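Local coordinates for protein aminotransferase AspB (Helicobacter pylori 26695, PDB 3EZS) that probably acts as a pyridoxal 5'-phosphate-dependent transaminase of the class I and II aminotransferase family, at residues Q34-P38 with S233-G237; N115-Q119 with Y339-I345; I288-L293 with L354-T358. All coordinates share one frame. Residue numbers count along the deposited sequence, not the author numbering.

Contact 1. Residues Q34-P38 with S233-G237; sequences QFETP and SSAPG
In this fold type I aminotransferase, the irregular 34-38 segment, leading to helix 39-46, crosses the turn at 233-237, which follows the position where relatives carry the lysine that binds pyridoxal phosphate. Closest register is Thr37 with Ser234, CA atoms 5.4 Å apart. The CA-CB bond of Gln34 (phi/psi -112/52) points away, and its backbone bonds to Val355; from Phe35 to Pro38 the chain is extended. Phe35 adopts rotamer m: its CB heads toward the turn, but the ring swings off to lie against Ile288 of helix 280-299, with Ser234 OG at the ring edge, 3.7 Å from Phe35 CD2. Phe35 O bonds to Asn53 of the second subunit, so the contact lies at the dimer interface. The CA-CB bond of Glu36 points away, although Glu36 O lies 3.9 Å from Ser234 CB. Thr37, also m, places CG2 4.2 Å from Ala235 CB. Pro38 is the N-cap residue, and its CD sits 3.4 Å from Ser233 O. Across the contact, Ser234 takes left-handed angles (45/46), Ala235 is at -138/55, and Pro236-Gly237 begin a 3-10 turn; Ser233 OG bonds to His281. The one hydrogen bond joining the segments runs from Thr37 OG1 to Ser234 O, 2.7 Å.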
loop_
_atom_site.group_PDB
_atom_site.type_symbol
_atom_site.label_atom_id
_atom_site.label_comp_id
_atom_site.label_asym_id
_atom_site.label_seq_id
_atom_site.Cartn_x
_atom_site.Cartn_y
_atom_site.Cartn_z
ATOM N N GLN A 34 -12.506 -13.570 15.487
ATOM C CA GLN A 34 -13.952 -13.459 15.279
ATOM C C GLN A 34 -14.635 -12.623 16.373
ATOM O O GLN A 34 -15.614 -13.070 16.979
ATOM C CB GLN A 34 -14.555 -14.876 15.252
ATOM C CG GLN A 34 -13.928 -15.824 14.201
ATOM C CD GLN A 34 -14.106 -15.342 12.762
ATOM O OE1 GLN A 34 -15.228 -15.259 12.261
ATOM N NE2 GLN A 34 -12.993 -15.047 12.087
ATOM N N PHE A 35 -14.114 -11.422 16.620
ATOM C CA PHE A 35 -14.627 -10.555 17.676
ATOM C C PHE A 35 -14.914 -9.175 17.117
ATOM O O PHE A 35 -14.375 -8.792 16.090
ATOM C CB PHE A 35 -13.603 -10.429 18.803
ATOM C CG PHE A 35 -13.110 -11.745 19.320
ATOM C CD1 PHE A 35 -13.998 -12.660 19.870
ATOM C CD2 PHE A 35 -11.769 -12.069 19.280
ATOM C CE1 PHE A 35 -13.557 -13.887 20.348
ATOM C CE2 PHE A 35 -11.322 -13.295 19.762
ATOM C CZ PHE A 35 -12.222 -14.203 20.293
ATOM N N GLU A 36 -15.765 -8.435 17.803
ATOM C CA GLU A 36 -16.107 -7.088 17.394
ATOM C C GLU A 36 -14.964 -6.144 17.725
ATOM O O GLU A 36 -14.174 -6.381 18.646
ATOM C CB GLU A 36 -17.375 -6.621 18.098
ATOM C CG GLU A 36 -18.624 -7.406 17.772
ATOM C CD GLU A 36 -19.059 -7.317 16.306
ATOM O OE1 GLU A 36 -18.831 -6.274 15.646
ATOM O OE2 GLU A 36 -19.662 -8.301 15.824
ATOM N N THR A 37 -14.837 -5.091 16.937
ATOM C CA THR A 37 -13.828 -4.075 17.205
ATOM C C THR A 37 -14.318 -3.251 18.405
ATOM O O THR A 37 -15.493 -2.887 18.447
ATOM C CB THR A 37 -13.610 -3.186 15.973
ATOM O OG1 THR A 37 -13.022 -3.983 14.936
ATOM C CG2 THR A 37 -12.685 -1.994 16.320
ATOM N N PRO A 38 -13.455 -3.013 19.407
ATOM C CA PRO A 38 -13.897 -2.236 20.570
ATOM C C PRO A 38 -14.532 -0.898 20.210
ATOM O O PRO A 38 -14.027 -0.178 19.339
ATOM C CB PRO A 38 -12.606 -2.027 21.358
ATOM C CG PRO A 38 -11.808 -3.256 21.022
ATOM C CD PRO A 38 -12.079 -3.502 19.579
ATOM N N SER A 233 -5.868 -6.008 18.680
ATOM C CA SER A 233 -7.057 -5.192 18.946
ATOM C C SER A 233 -8.305 -5.566 18.171
ATOM O O SER A 233 -9.262 -4.809 18.167
ATOM C CB SER A 233 -6.711 -3.729 18.660
ATOM O OG SER A 233 -5.507 -3.340 19.321
ATOM N N SER A 234 -8.326 -6.741 17.551
ATOM C CA SER A 234 -9.467 -7.167 16.707
ATOM C C SER A 234 -9.925 -6.032 15.776
ATOM O O SER A 234 -11.135 -5.736 15.649
ATOM C CB SER A 234 -10.638 -7.665 17.553
ATOM O OG SER A 234 -10.268 -8.762 18.368
ATOM N N ALA A 235 -8.933 -5.411 15.141
ATOM C CA ALA A 235 -9.130 -4.290 14.237
ATOM C C ALA A 235 -8.248 -4.410 12.996
ATOM O O ALA A 235 -7.500 -3.473 12.713
ATOM C CB ALA A 235 -8.807 -2.974 14.969
ATOM N N PRO A 236 -8.325 -5.543 12.253
ATOM C CA PRO A 236 -7.529 -5.710 11.032
ATOM C C PRO A 236 -7.856 -4.668 9.971
ATOM O O PRO A 236 -6.981 -4.312 9.204
ATOM C CB PRO A 236 -7.914 -7.112 10.537
ATOM C CG PRO A 236 -9.260 -7.357 11.116
ATOM C CD PRO A 236 -9.176 -6.727 12.482
ATOM N N GLY A 237 -9.081 -4.144 9.965
ATOM C CA GLY A 237 -9.458 -3.104 9.003
ATOM C C GLY A 237 -8.690 -1.789 9.101
ATOM O O GLY A 237 -8.661 -1.020 8.141
#

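Contact 2. Residues N115-Q119 with Y339-I345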
loop_
_atom_site.group_PDB
_atom_site.type_symbol
_atom_site.label_atom_id
_atom_site.label_comp_id
_atom_site.label_asym_id
_atom_site.label_seq_id
_atom_site.Cartn_x
_atom_site.Cartn_y
_atom_site.Cartn_z
ATOM N N ASN A 115 10.530 -23.062 7.806
ATOM C CA ASN A 115 9.640 -23.931 7.032
ATOM C C ASN A 115 8.960 -24.861 8.059
ATOM O O ASN A 115 9.628 -25.650 8.717
ATOM C CB ASN A 115 10.460 -24.677 5.966
ATOM C CG ASN A 115 9.631 -25.610 5.098
ATOM O OD1 ASN A 115 8.406 -25.477 4.992
ATOM N ND2 ASN A 115 10.314 -26.567 4.445
ATOM N N PRO A 116 7.631 -24.791 8.195
ATOM C CA PRO A 116 6.625 -24.015 7.463
ATOM C C PRO A 116 6.635 -22.519 7.752
ATOM O O PRO A 116 7.298 -22.072 8.702
ATOM C CB PRO A 116 5.294 -24.684 7.845
ATOM C CG PRO A 116 5.559 -25.417 9.112
ATOM C CD PRO A 116 7.043 -25.597 9.277
ATOM N N PHE A 117 5.915 -21.763 6.917
ATOM C CA PHE A 117 5.908 -20.315 6.981
ATOM C C PHE A 117 4.670 -19.627 6.402
ATOM O O PHE A 117 3.959 -20.191 5.591
ATOM C CB PHE A 117 7.119 -19.789 6.199
ATOM C CG PHE A 117 7.179 -20.290 4.761
ATOM C CD1 PHE A 117 7.805 -21.488 4.452
ATOM C CD2 PHE A 117 6.599 -19.562 3.722
ATOM C CE1 PHE A 117 7.848 -21.959 3.143
ATOM C CE2 PHE A 117 6.649 -20.023 2.415
ATOM C CZ PHE A 117 7.269 -21.222 2.124
ATOM N N TYR A 118 4.453 -18.394 6.858
ATOM C CA TYR A 118 3.459 -17.465 6.324
ATOM C C TYR A 118 3.998 -17.175 4.940
ATOM O O TYR A 118 5.113 -16.679 4.801
ATOM C CB TYR A 118 3.449 -16.225 7.210
ATOM C CG TYR A 118 2.585 -15.036 6.793
ATOM C CD1 TYR A 118 1.300 -15.200 6.297
ATOM C CD2 TYR A 118 3.042 -13.734 7.000
ATOM C CE1 TYR A 118 0.513 -14.085 5.948
ATOM C CE2 TYR A 118 2.263 -12.623 6.674
ATOM C CZ TYR A 118 1.006 -12.803 6.142
ATOM O OH TYR A 118 0.266 -11.689 5.831
ATOM N N GLN A 119 3.194 -17.492 3.927
ATOM C CA GLN A 119 3.614 -17.480 2.531
ATOM C C GLN A 119 4.156 -16.166 1.967
ATOM O O GLN A 119 4.818 -16.183 0.926
ATOM C CB GLN A 119 2.475 -17.976 1.628
ATOM C CG GLN A 119 1.842 -19.390 1.988
ATOM C CD GLN A 119 2.810 -20.590 1.973
ATOM O OE1 GLN A 119 2.833 -21.373 1.011
ATOM N NE2 GLN A 119 3.591 -20.740 3.036
ATOM N N TYR A 339 0.304 -27.417 3.319
ATOM C CA TYR A 339 -0.020 -26.224 2.543
ATOM C C TYR A 339 0.670 -24.950 3.017
ATOM O O TYR A 339 0.548 -23.919 2.366
ATOM C CB TYR A 339 -1.539 -25.987 2.492
ATOM C CG TYR A 339 -2.376 -27.162 2.024
ATOM C CD1 TYR A 339 -1.860 -28.139 1.158
ATOM C CD2 TYR A 339 -3.722 -27.238 2.357
ATOM C CE1 TYR A 339 -2.641 -29.196 0.712
ATOM C CE2 TYR A 339 -4.522 -28.288 1.898
ATOM C CZ TYR A 339 -3.972 -29.266 1.086
ATOM O OH TYR A 339 -4.750 -30.317 0.651
ATOM N N LEU A 340 1.371 -25.009 4.147
ATOM C CA LEU A 340 2.138 -23.880 4.649
ATOM C C LEU A 340 3.643 -24.072 4.496
ATOM O O LEU A 340 4.409 -23.189 4.874
ATOM C CB LEU A 340 1.815 -23.630 6.129
ATOM C CG LEU A 340 0.437 -23.084 6.459
ATOM C CD1 LEU A 340 0.276 -22.941 7.964
ATOM C CD2 LEU A 340 0.220 -21.752 5.768
ATOM N N GLY A 341 4.075 -25.200 3.929
ATOM C CA GLY A 341 5.487 -25.496 3.819
ATOM C C GLY A 341 5.932 -25.985 2.471
ATOM O O GLY A 341 5.157 -26.039 1.532
ATOM N N ARG A 342 7.213 -26.316 2.406
ATOM C CA ARG A 342 7.869 -26.874 1.224
ATOM C C ARG A 342 8.604 -28.148 1.645
ATOM O O ARG A 342 8.797 -28.395 2.843
ATOM C CB ARG A 342 8.862 -25.861 0.643
ATOM C CG ARG A 342 8.256 -24.543 0.138
ATOM C CD ARG A 342 7.406 -24.771 -1.091
ATOM N NE ARG A 342 6.677 -23.581 -1.552
ATOM C CZ ARG A 342 5.550 -23.102 -1.003
ATOM N NH1 ARG A 342 4.987 -23.674 0.051
ATOM N NH2 ARG A 342 4.973 -22.026 -1.511
ATOM N N ASN A 343 9.002 -28.938 0.649
ATOM C CA ASN A 343 9.735 -30.190 0.823
ATOM C C ASN A 343 9.042 -31.153 1.749
ATOM O O ASN A 343 9.705 -31.846 2.504
ATOM C CB ASN A 343 11.176 -29.944 1.302
ATOM C CG ASN A 343 11.900 -28.910 0.465
ATOM O OD1 ASN A 343 12.343 -27.879 0.977
ATOM N ND2 ASN A 343 11.962 -29.144 -0.825
ATOM N N ARG A 344 7.710 -31.184 1.674
ATOM C CA ARG A 344 6.844 -32.070 2.467
ATOM C C ARG A 344 6.824 -31.809 3.996
ATOM O O ARG A 344 6.277 -32.603 4.761
ATOM C CB ARG A 344 7.108 -33.555 2.149
ATOM C CG ARG A 344 6.780 -33.979 0.696
ATOM N N ILE A 345 7.382 -30.691 4.443
ATOM C CA ILE A 345 7.327 -30.348 5.863
ATOM C C ILE A 345 5.858 -30.011 6.155
ATOM O O ILE A 345 5.202 -29.331 5.354
ATOM C CB ILE A 345 8.248 -29.144 6.199
ATOM C CG1 ILE A 345 9.710 -29.476 5.874
ATOM C CG2 ILE A 345 8.093 -28.724 7.643
ATOM C CD1 ILE A 345 10.269 -30.746 6.570
HETATM O O HOH W 1 12.936 -27.744 4.023
#
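Asn115 uses both ends of its carboxamide on the backbone of Arg342: Arg342 N donates to Asn115 OD1 (3.0 Å) and Asn115 ND2 donates to Arg342 O (2.9 Å). The same Arg342 O receives Ile345 N, closing the type I' turn 342-345, and water 1 links Asn115 ND2 to Asn343 OD1. Further along, Phe117 N bonds to Leu340 O at 2.9 Å. Arg342 NH1 reaches Gln119 OE1 at 3.3 Å, while its NH2 forms a salt bridge with Glu122 of helix 120-127. The peptide before Pro116 is cis, where the chain leaves strand 110-115 of the large mixed sheet; relatives have a cis proline after the equivalent strand. Here that exit meets the loop joining strands 335-336 and 349-353 of the small three-stranded sheet. Gly341 CA lies 3.1 Å from Asn115 OD1, where a CB would clash. Outside the polar core, Pro116 CB packs on Leu340 CB (4.0 Å), Pro116 CD meets Ile345 CG2 (3.7 Å), and the guanidinium of Arg342 turns one face to Phe117 CZ.

Contact 3. Residues I288-L293 with L354-T358; sequences IYANNL and LVYDT
Residues 288-293 are an uninterrupted piece of helix 280-299, with Asn292 N bonded to Ile288 O (2.9 Å) and Leu293 N to Tyr289 O (3.2 Å). Against it runs 354-358, an irregular link from strand 349-353 to helix 358-372 in the small domain of this aminotransferase fold: Leu354 (-85/70) and Val355 (-102/19) bend the chain, then Tyr356 (-115/163) and Asp357 (-61/140) extend it. CA atoms come closest at Asn292 and Thr358, 5.4 Å. Asn292, rotamer m and pointing at the loop, holds the centre: its ND2 donates to Leu354 O (2.8 Å) and Tyr356 O (3.0 Å), while Thr358 OG1 donates to its OD1 (2.7 Å). One turn back, Ile288 (m, t) sets CG2 3.8 Å from Tyr356 O. The edge of the Tyr289 ring faces Leu354 O, CD1 to O 3.5 Å, and its ring also meets Phe310. Leu354 (m, t) puts CB 3.8 Å from Asn292 CB and continues onto Leu361 and Leu365 of helix 358-372. Water 2 donates to Thr358 OG1 (2.9 Å) and accepts from Asn291 ND2 (3.1 Å). One carboxamide thus takes up two loop carbonyls through ND2 and a threonine hydroxyl through OD1, fixing the route between strand and last helix.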
loop_
_atom_site.group_PDB
_atom_site.type_symbol
_atom_site.label_atom_id
_atom_site.label_comp_id
_atom_site.label_asym_id
_atom_site.label_seq_id
_atom_site.Cartn_x
_atom_site.Cartn_y
_atom_site.Cartn_z
ATOM N N ILE A 288 -8.841 -14.408 26.236
ATOM C CA ILE A 288 -9.632 -15.398 25.511
ATOM C C ILE A 288 -8.689 -16.377 24.814
ATOM O O ILE A 288 -8.870 -17.585 24.906
ATOM C CB ILE A 288 -10.575 -14.766 24.460
ATOM C CG1 ILE A 288 -11.653 -13.903 25.117
ATOM C CG2 ILE A 288 -11.290 -15.847 23.643
ATOM C CD1 ILE A 288 -12.451 -13.087 24.077
ATOM N N TYR A 289 -7.674 -15.857 24.135
ATOM C CA TYR A 289 -6.706 -16.730 23.476
ATOM C C TYR A 289 -5.895 -17.538 24.496
ATOM O O TYR A 289 -5.518 -18.666 24.210
ATOM C CB TYR A 289 -5.764 -15.955 22.560
ATOM C CG TYR A 289 -6.450 -15.182 21.449
ATOM C CD1 TYR A 289 -7.310 -15.809 20.564
ATOM C CD2 TYR A 289 -6.202 -13.823 21.272
ATOM C CE1 TYR A 289 -7.940 -15.095 19.535
ATOM C CE2 TYR A 289 -6.816 -13.103 20.255
ATOM C CZ TYR A 289 -7.681 -13.742 19.393
ATOM O OH TYR A 289 -8.268 -13.022 18.394
ATOM N N ALA A 290 -5.639 -16.959 25.672
ATOM C CA ALA A 290 -4.937 -17.649 26.754
ATOM C C ALA A 290 -5.735 -18.862 27.165
ATOM O O ALA A 290 -5.185 -19.961 27.250
ATOM C CB ALA A 290 -4.750 -16.733 27.956
ATOM N N ASN A 291 -7.030 -18.652 27.405
ATOM C CA ASN A 291 -7.950 -19.738 27.780
ATOM C C ASN A 291 -8.197 -20.763 26.686
ATOM O O ASN A 291 -8.473 -21.931 26.993
ATOM C CB ASN A 291 -9.272 -19.179 28.298
ATOM C CG ASN A 291 -9.124 -18.477 29.648
ATOM O OD1 ASN A 291 -8.278 -18.853 30.460
ATOM N ND2 ASN A 291 -9.979 -17.490 29.907
ATOM N N ASN A 292 -8.107 -20.348 25.420
ATOM C CA ASN A 292 -8.237 -21.296 24.300
ATOM C C ASN A 292 -7.079 -22.294 24.309
ATOM O O ASN A 292 -7.307 -23.499 24.216
ATOM C CB ASN A 292 -8.321 -20.575 22.941
ATOM C CG ASN A 292 -9.589 -19.760 22.787
ATOM O OD1 ASN A 292 -10.498 -19.864 23.610
ATOM N ND2 ASN A 292 -9.669 -18.958 21.724
ATOM N N LEU A 293 -5.847 -21.791 24.450
ATOM C CA LEU A 293 -4.658 -22.653 24.508
ATOM C C LEU A 293 -4.701 -23.605 25.706
ATOM O O LEU A 293 -4.326 -24.769 25.579
ATOM C CB LEU A 293 -3.360 -21.825 24.594
ATOM C CG LEU A 293 -2.915 -20.933 23.444
ATOM C CD1 LEU A 293 -1.608 -20.185 23.807
ATOM C CD2 LEU A 293 -2.735 -21.746 22.156
ATOM N N LEU A 354 -7.416 -21.052 16.929
ATOM C CA LEU A 354 -8.378 -20.917 18.029
ATOM C C LEU A 354 -8.851 -19.461 18.150
ATOM O O LEU A 354 -8.566 -18.760 19.123
ATOM C CB LEU A 354 -7.776 -21.445 19.333
ATOM C CG LEU A 354 -7.187 -22.863 19.270
ATOM C CD1 LEU A 354 -6.843 -23.298 20.666
ATOM C CD2 LEU A 354 -8.108 -23.905 18.595
ATOM N N VAL A 355 -9.625 -19.051 17.149
ATOM C CA VAL A 355 -10.058 -17.665 16.995
ATOM C C VAL A 355 -11.504 -17.406 17.431
ATOM O O VAL A 355 -12.085 -16.380 17.075
ATOM C CB VAL A 355 -9.783 -17.185 15.535
ATOM C CG1 VAL A 355 -8.280 -17.244 15.240
ATOM C CG2 VAL A 355 -10.558 -18.018 14.516
ATOM N N TYR A 356 -12.064 -18.313 18.232
ATOM C CA TYR A 356 -13.431 -18.159 18.734
ATOM C C TYR A 356 -13.428 -17.985 20.250
ATOM O O TYR A 356 -12.440 -18.289 20.910
ATOM C CB TYR A 356 -14.281 -19.372 18.379
ATOM C CG TYR A 356 -14.448 -19.555 16.910
ATOM C CD1 TYR A 356 -13.523 -20.282 16.186
ATOM C CD2 TYR A 356 -15.530 -19.010 16.234
ATOM C CE1 TYR A 356 -13.655 -20.464 14.849
ATOM C CE2 TYR A 356 -15.667 -19.173 14.874
ATOM C CZ TYR A 356 -14.720 -19.909 14.183
ATOM O OH TYR A 356 -14.818 -20.099 12.820
ATOM N N ASP A 357 -14.539 -17.499 20.796
ATOM C CA ASP A 357 -14.671 -17.388 22.240
ATOM C C ASP A 357 -14.565 -18.811 22.826
ATOM O O ASP A 357 -15.110 -19.774 22.268
ATOM C CB ASP A 357 -15.997 -16.734 22.639
ATOM C CG ASP A 357 -16.000 -16.254 24.075
ATOM O OD1 ASP A 357 -14.906 -16.011 24.663
ATOM O OD2 ASP A 357 -17.111 -16.095 24.613
ATOM N N THR A 358 -13.877 -18.924 23.961
ATOM C CA THR A 358 -13.551 -20.224 24.553
ATOM C C THR A 358 -14.689 -21.267 24.660
ATOM O O THR A 358 -14.492 -22.421 24.303
ATOM C CB THR A 358 -12.862 -20.024 25.894
ATOM O OG1 THR A 358 -11.830 -19.024 25.751
ATOM C CG2 THR A 358 -12.274 -21.358 26.395
HETATM O O HOH W 2 -12.245 -17.038 27.823
#

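Overall arrangement
Contacts 1 and 3 form one continuous patch, their centres 15 Å apart: Gln34 N lies 3.3 Å from Val355 O, a probable hydrogen bond, and Phe35 CE2 packs 3.4 Å from Tyr289 OH. Contact 2 is remote, on the opposite side of the chain's centre from contact 1 (centres 28 Å apart, nearest atoms about 10 Å) and 25 Å between centres from contact 3 (nearest atoms about 12 Å). Yet contacts 2 and 3 flank one strand: 339-345 precedes 349-353 and 354-358 follows it. In relatives that strand carries the arginine that binds the substrate carboxylate, and 233-237 follows the cofactor lysine position, so both probably lie near the active site.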